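Local coordinates for aerolysin-like protein (Bombina maxima, PDB 6LH8) that probably takes part in aerolysin-type pore formation in membranes of the endolysosomal system, or in the control of that activity by a paralogous protein, at residues Ile52-Pro55 / Arg56-Val60; Phe83-Gly86 / Ser87-Tyr91. All coordinates share one frame; numbering follows the deposited sequence.

Contact 1: Ile52-Pro55 / Arg56-Val60; sequences ITLP and RATEV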
ATOM      1  N   ILE A  52      -1.456 -13.601  -2.957  1.00 20.28           N
ATOM      2  CA  ILE A  52      -2.421 -14.558  -3.481  1.00 20.79           C
ATOM      3  C   ILE A  52      -2.473 -15.732  -2.515  1.00 21.73           C
ATOM      4  O   ILE A  52      -1.441 -16.158  -1.990  1.00 20.13           O
ATOM      5  CB  ILE A  52      -2.095 -15.002  -4.928  1.00 22.67           C
ATOM      6  CG1 ILE A  52      -3.321 -15.630  -5.586  1.00 22.47           C
ATOM      7  CG2 ILE A  52      -0.884 -15.935  -5.010  1.00 17.75           C
ATOM      8  CD1 ILE A  52      -4.367 -14.592  -6.014  1.00 23.90           C
ATOM      9  N   THR A  53      -3.687 -16.173  -2.190  1.00 19.15           N
ATOM     10  CA  THR A  53      -3.904 -17.257  -1.236  1.00 18.07           C
ATOM     11  C   THR A  53      -4.807 -18.289  -1.895  1.00 21.84           C
ATOM     12  O   THR A  53      -5.705 -17.927  -2.654  1.00 18.93           O
ATOM     13  CB  THR A  53      -4.538 -16.764   0.080  1.00 20.51           C
ATOM     14  OG1 THR A  53      -5.792 -16.116  -0.170  1.00 19.80           O
ATOM     15  CG2 THR A  53      -3.615 -15.776   0.800  1.00 23.95           C
ATOM     16  N   LEU A  54      -4.540 -19.573  -1.641  1.00 17.19           N
ATOM     17  CA  LEU A  54      -5.351 -20.630  -2.227  1.00 19.13           C
ATOM     18  C   LEU A  54      -5.922 -21.517  -1.138  1.00 17.18           C
ATOM     19  O   LEU A  54      -5.344 -21.603  -0.047  1.00 18.69           O
ATOM     20  CB  LEU A  54      -4.537 -21.497  -3.197  1.00 18.54           C
ATOM     21  CG  LEU A  54      -4.418 -20.982  -4.628  1.00 17.56           C
ATOM     22  CD1 LEU A  54      -3.389 -19.844  -4.688  1.00 21.59           C
ATOM     23  CD2 LEU A  54      -4.071 -22.098  -5.636  1.00 17.87           C
ATOM     24  N   PRO A  55      -7.050 -22.180  -1.371  1.00 15.61           N
ATOM     25  CA  PRO A  55      -7.555 -23.163  -0.415  1.00 16.71           C
ATOM     26  C   PRO A  55      -6.477 -24.201  -0.096  1.00 19.91           C
ATOM     27  O   PRO A  55      -5.651 -24.549  -0.944  1.00 20.47           O
ATOM     28  CB  PRO A  55      -8.753 -23.788  -1.124  1.00 19.71           C
ATOM     29  CG  PRO A  55      -9.248 -22.693  -2.032  1.00 17.44           C
ATOM     30  CD  PRO A  55      -7.966 -22.041  -2.538  1.00 17.16           C
ATOM     31  N   ARG A  56      -6.489 -24.658   1.154  1.00 19.56           N
ATOM     32  CA  ARG A  56      -5.466 -25.593   1.603  1.00 20.40           C
ATOM     33  C   ARG A  56      -5.446 -26.842   0.738  1.00 25.10           C
ATOM     34  O   ARG A  56      -4.368 -27.339   0.387  1.00 24.33           O
ATOM     35  CB  ARG A  56      -5.711 -25.944   3.073  1.00 25.65           C
ATOM     36  CG  ARG A  56      -4.706 -26.921   3.664  1.00 32.77           C
ATOM     37  CD  ARG A  56      -4.741 -26.889   5.192  1.00 32.65           C
ATOM     38  NE  ARG A  56      -3.521 -27.457   5.765  1.00 41.48           N
ATOM     39  CZ  ARG A  56      -3.447 -28.011   6.972  1.00 44.21           C
ATOM     40  NH1 ARG A  56      -4.525 -28.069   7.746  1.00 46.70           N
ATOM     41  NH2 ARG A  56      -2.294 -28.504   7.403  1.00 41.57           N
ATOM     42  N   ALA A  57      -6.624 -27.338   0.352  1.00 21.27           N
ATOM     43  CA  ALA A  57      -6.798 -28.576  -0.411  1.00 25.35           C
ATOM     44  C   ALA A  57      -6.935 -28.352  -1.916  1.00 27.27           C
ATOM     45  O   ALA A  57      -7.650 -29.104  -2.588  1.00 37.28           O
ATOM     46  CB  ALA A  57      -8.016 -29.332   0.108  1.00 30.00           C
ATOM     47  N   THR A  58      -6.243 -27.378  -2.492  1.00 26.41           N
ATOM     48  CA  THR A  58      -6.471 -27.043  -3.893  1.00 23.22           C
ATOM     49  C   THR A  58      -5.869 -28.086  -4.829  1.00 27.62           C
ATOM     50  O   THR A  58      -4.884 -28.761  -4.502  1.00 23.90           O
ATOM     51  CB  THR A  58      -5.893 -25.664  -4.214  1.00 23.49           C
ATOM     52  OG1 THR A  58      -6.148 -25.347  -5.586  1.00 19.43           O
ATOM     53  CG2 THR A  58      -4.387 -25.636  -3.978  1.00 22.62           C
ATOM     54  N   GLU A  59      -6.482 -28.209  -6.011  1.00 24.32           N
ATOM     55  CA  GLU A  59      -5.978 -29.031  -7.104  1.00 25.54           C
ATOM     56  C   GLU A  59      -4.997 -28.282  -7.995  1.00 24.49           C
ATOM     57  O   GLU A  59      -4.370 -28.900  -8.859  1.00 24.17           O
ATOM     58  CB  GLU A  59      -7.136 -29.539  -7.969  1.00 27.37           C
ATOM     59  CG  GLU A  59      -8.090 -30.484  -7.277  1.00 34.49           C
ATOM     60  CD  GLU A  59      -7.540 -31.876  -7.208  1.00 38.96           C
ATOM     61  OE1 GLU A  59      -7.701 -32.527  -6.154  1.00 44.53           O
ATOM     62  OE2 GLU A  59      -6.943 -32.314  -8.213  1.00 37.75           O
ATOM     63  N   VAL A  60      -4.879 -26.967  -7.827  1.00 22.15           N
ATOM     64  CA  VAL A  60      -3.950 -26.197  -8.659  1.00 23.19           C
ATOM     65  C   VAL A  60      -2.540 -26.759  -8.475  1.00 23.18           C
ATOM     66  O   VAL A  60      -2.079 -26.910  -7.333  1.00 23.84           O
ATOM     67  CB  VAL A  60      -4.016 -24.707  -8.283  1.00 19.48           C
ATOM     68  CG1 VAL A  60      -2.885 -23.927  -8.936  1.00 18.98           C
ATOM     69  CG2 VAL A  60      -5.377 -24.137  -8.676  1.00 19.53           C
TER
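T58 OG1 sits against the methyl CD2 of L54, at 3.9 Å, and is held from two other directions. The backbone N of V60 donates to it at 3.0 Å in a nearly straight bond, and the carboxylate of E135, on strand 133-154, is its second hydrogen-bonding partner. T58 places OG1 opposite its own backbone N (chi1 -179°), which turns the hydroxyl on toward V60, two residues ahead. The same rotation swings CG2 back over the preceding turn, where it comes to 3.5 Å from P55 O and also meets L54 CD2.

The apolar half of the contact centres on that L54 methyl. CD2 is pushed against V60 with its nearest approach at CB (3.7 Å), and both valine methyls lie close by; the two side chains meet at about a right angle. L54 CD2 thus touches two branched side chains, T58 and V60. Y85, from the loop after strand 81-84, packs on L54, T58 and V60 alike.

The chain turns at P55 to T58. P55 O faces T58 N at 3.3 Å, but the N-H is poorly aimed, so this bond is weak. R56 stretches out from the bend at the exposed surface. The end of strand 41-53 therefore runs into a type I beta turn, P55 to T58, followed directly by an ST turn at T58.

Contact 2: Phe83-Gly86 / Ser87-Tyr91; sequences FTYG and SLESY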
ATOM      1  N   PHE A  83       2.642 -14.284  -9.702  1.00 21.57           N
ATOM      2  CA  PHE A  83       2.822 -15.202  -8.588  1.00 21.75           C
ATOM      3  C   PHE A  83       3.107 -16.600  -9.127  1.00 22.13           C
ATOM      4  O   PHE A  83       2.742 -16.944 -10.248  1.00 25.15           O
ATOM      5  CB  PHE A  83       1.578 -15.241  -7.698  1.00 20.48           C
ATOM      6  CG  PHE A  83       1.146 -13.889  -7.171  1.00 20.88           C
ATOM      7  CD1 PHE A  83       1.799 -13.310  -6.101  1.00 22.42           C
ATOM      8  CD2 PHE A  83       0.054 -13.230  -7.718  1.00 23.31           C
ATOM      9  CE1 PHE A  83       1.390 -12.073  -5.598  1.00 22.60           C
ATOM     10  CE2 PHE A  83      -0.366 -11.984  -7.228  1.00 22.70           C
ATOM     11  CZ  PHE A  83       0.307 -11.407  -6.162  1.00 23.95           C
ATOM     12  N   THR A  84       3.768 -17.412  -8.312  1.00 18.85           N
ATOM     13  CA  THR A  84       3.959 -18.827  -8.617  1.00 19.43           C
ATOM     14  C   THR A  84       3.439 -19.607  -7.420  1.00 22.25           C
ATOM     15  O   THR A  84       3.964 -19.461  -6.313  1.00 22.27           O
ATOM     16  CB  THR A  84       5.429 -19.153  -8.900  1.00 25.89           C
ATOM     17  OG1 THR A  84       5.842 -18.461 -10.077  1.00 25.38           O
ATOM     18  CG2 THR A  84       5.625 -20.655  -9.128  1.00 22.84           C
ATOM     19  N   TYR A  85       2.373 -20.383  -7.619  1.00 21.10           N
ATOM     20  CA  TYR A  85       1.800 -21.124  -6.506  1.00 19.96           C
ATOM     21  C   TYR A  85       2.830 -22.093  -5.923  1.00 20.85           C
ATOM     22  O   TYR A  85       3.469 -22.860  -6.650  1.00 21.98           O
ATOM     23  CB  TYR A  85       0.540 -21.875  -6.949  1.00 19.45           C
ATOM     24  CG  TYR A  85       0.005 -22.796  -5.863  1.00 19.88           C
ATOM     25  CD1 TYR A  85      -0.215 -22.313  -4.569  1.00 22.73           C
ATOM     26  CD2 TYR A  85      -0.248 -24.144  -6.112  1.00 19.95           C
ATOM     27  CE1 TYR A  85      -0.668 -23.143  -3.568  1.00 22.22           C
ATOM     28  CE2 TYR A  85      -0.710 -24.980  -5.109  1.00 22.15           C
ATOM     29  CZ  TYR A  85      -0.916 -24.466  -3.832  1.00 25.01           C
ATOM     30  OH  TYR A  85      -1.365 -25.265  -2.805  1.00 24.11           O
ATOM     31  N   GLY A  86       3.014 -22.016  -4.599  1.00 20.32           N
ATOM     32  CA  GLY A  86       3.949 -22.855  -3.890  1.00 22.94           C
ATOM     33  C   GLY A  86       5.336 -22.271  -3.690  1.00 24.37           C
ATOM     34  O   GLY A  86       6.156 -22.910  -3.007  1.00 29.18           O
ATOM     35  N   SER A  87       5.633 -21.086  -4.244  1.00 21.40           N
ATOM     36  CA  SER A  87       6.967 -20.516  -4.043  1.00 25.93           C
ATOM     37  C   SER A  87       7.048 -18.989  -4.089  1.00 25.95           C
ATOM     38  O   SER A  87       7.958 -18.420  -3.481  1.00 27.46           O
ATOM     39  CB  SER A  87       7.965 -21.096  -5.054  1.00 28.61           C
ATOM     40  OG  SER A  87       7.599 -20.835  -6.392  1.00 30.83           O
ATOM     41  N   LEU A  88       6.149 -18.298  -4.799  1.00 22.42           N
ATOM     42  CA  LEU A  88       6.138 -16.832  -4.754  1.00 22.04           C
ATOM     43  C   LEU A  88       4.680 -16.396  -4.692  1.00 22.72           C
ATOM     44  O   LEU A  88       4.003 -16.366  -5.721  1.00 22.51           O
ATOM     45  CB  LEU A  88       6.848 -16.216  -5.954  1.00 22.37           C
ATOM     46  CG  LEU A  88       7.288 -14.739  -5.905  1.00 25.52           C
ATOM     47  CD1 LEU A  88       6.129 -13.757  -6.013  1.00 24.71           C
ATOM     48  CD2 LEU A  88       8.113 -14.441  -4.663  1.00 26.33           C
ATOM     49  N   GLU A  89       4.210 -16.046  -3.492  1.00 20.92           N
ATOM     50  CA  GLU A  89       2.802 -15.722  -3.280  1.00 20.12           C
ATOM     51  C   GLU A  89       2.596 -14.324  -2.722  1.00 23.10           C
ATOM     52  O   GLU A  89       1.459 -13.957  -2.403  1.00 22.05           O
ATOM     53  CB  GLU A  89       2.160 -16.762  -2.354  1.00 19.73           C
ATOM     54  CG  GLU A  89       2.062 -18.114  -3.018  1.00 21.34           C
ATOM     55  CD  GLU A  89       1.854 -19.265  -2.065  1.00 24.75           C
ATOM     56  OE1 GLU A  89       1.732 -19.030  -0.836  1.00 24.17           O
ATOM     57  OE2 GLU A  89       1.830 -20.413  -2.558  1.00 21.64           O
ATOM     58  N   SER A  90       3.658 -13.536  -2.608  1.00 21.19           N
ATOM     59  CA  SER A  90       3.570 -12.172  -2.110  1.00 24.08           C
ATOM     60  C   SER A  90       4.565 -11.313  -2.868  1.00 27.03           C
ATOM     61  O   SER A  90       5.697 -11.739  -3.105  1.00 24.71           O
ATOM     62  CB  SER A  90       3.861 -12.113  -0.606  1.00 23.86           C
ATOM     63  OG  SER A  90       3.757 -10.784  -0.115  1.00 30.67           O
ATOM     64  N   TYR A  91       4.143 -10.106  -3.242  1.00 21.47           N
ATOM     65  CA  TYR A  91       4.998  -9.152  -3.930  1.00 24.20           C
ATOM     66  C   TYR A  91       4.777  -7.768  -3.328  1.00 23.89           C
ATOM     67  O   TYR A  91       3.634  -7.371  -3.096  1.00 23.62           O
ATOM     68  CB  TYR A  91       4.691  -9.168  -5.434  1.00 24.63           C
ATOM     69  CG  TYR A  91       5.463  -8.160  -6.239  1.00 26.09           C
ATOM     70  CD1 TYR A  91       6.739  -8.448  -6.694  1.00 35.78           C
ATOM     71  CD2 TYR A  91       4.927  -6.918  -6.528  1.00 30.94           C
ATOM     72  CE1 TYR A  91       7.455  -7.532  -7.422  1.00 34.35           C
ATOM     73  CE2 TYR A  91       5.635  -5.991  -7.253  1.00 29.77           C
ATOM     74  CZ  TYR A  91       6.900  -6.305  -7.706  1.00 38.39           C
ATOM     75  OH  TYR A  91       7.615  -5.381  -8.440  1.00 40.65           O
TER
HETATM   76  O   HOH W   1       6.273 -23.338  -6.724  1.00 29.04           O
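E89 leaves the backbone with CG opposite its carbonyl carbon (chi1 -68°) and then runs out extended, while Y85 turns its ring away from its own N (chi1 173°); together these put the carboxylate alongside the tyrosine. The two side chains point the same way, with ring and carboxylate planes only 11° apart, and OE2 lies 3.4 Å from Y85 CD1, an oblique approach. OE2 has its real polar partner in the backbone: G86 N donates to it at 2.9 Å, on the anti side of the carboxylate and somewhat out of its plane. The glutamate thereby ties the tip of the turn to the residue just before strand 90-100.

T84 O takes two donors. L88 N comes in the plane of the carbonyl at 2.9 Å, whereas S87 N, at 3.1 Å, approaches from above that plane. The return bond, T84 N to L88 O at 2.8 Å, uses a lone pair of the leucine carbonyl. That same L88 O lies in the plane of the F83 ring at its edge, 3.3 Å from CB. Further along, F83 CD1 comes within 3.6 Å of E89 C, and CE1 reaches toward Y91 CB.

On the threonine side, S87 OG is tucked against T84 CG2 at 3.4 Å. A water that donates to Y85 O is also hydrogen-bonded to S87 OG, bridging the loop. G86 has a positive phi, which completes the reversal at the exposed tip. This is a tight turn closed by a single antiparallel bridge, T84 with L88, with a classic beta bulge where S87 and L88 both face T84, linking strand 81-84 of one sheet to strand 90-100 of the other.

Both contacts lie near the surface, on the same side of the chain's centre, with about 12 Å between their centres. Contact 1 follows strand 41-53 and contact 2 leads into strand 90-100, which are neighbours in the five-stranded sheet; a probable hydrogen bond from I52 N to E89 O, 3.0 Å, joins them there. I52 CG2 also packs on the F83 ring. Their chemistry differs: 52-60 relies on a threonine hydroxyl and a small apolar cluster, its turn bond being weak, whereas 83-91 is held mostly by backbone hydrogen bonds, reinforced by a carboxylate and a water.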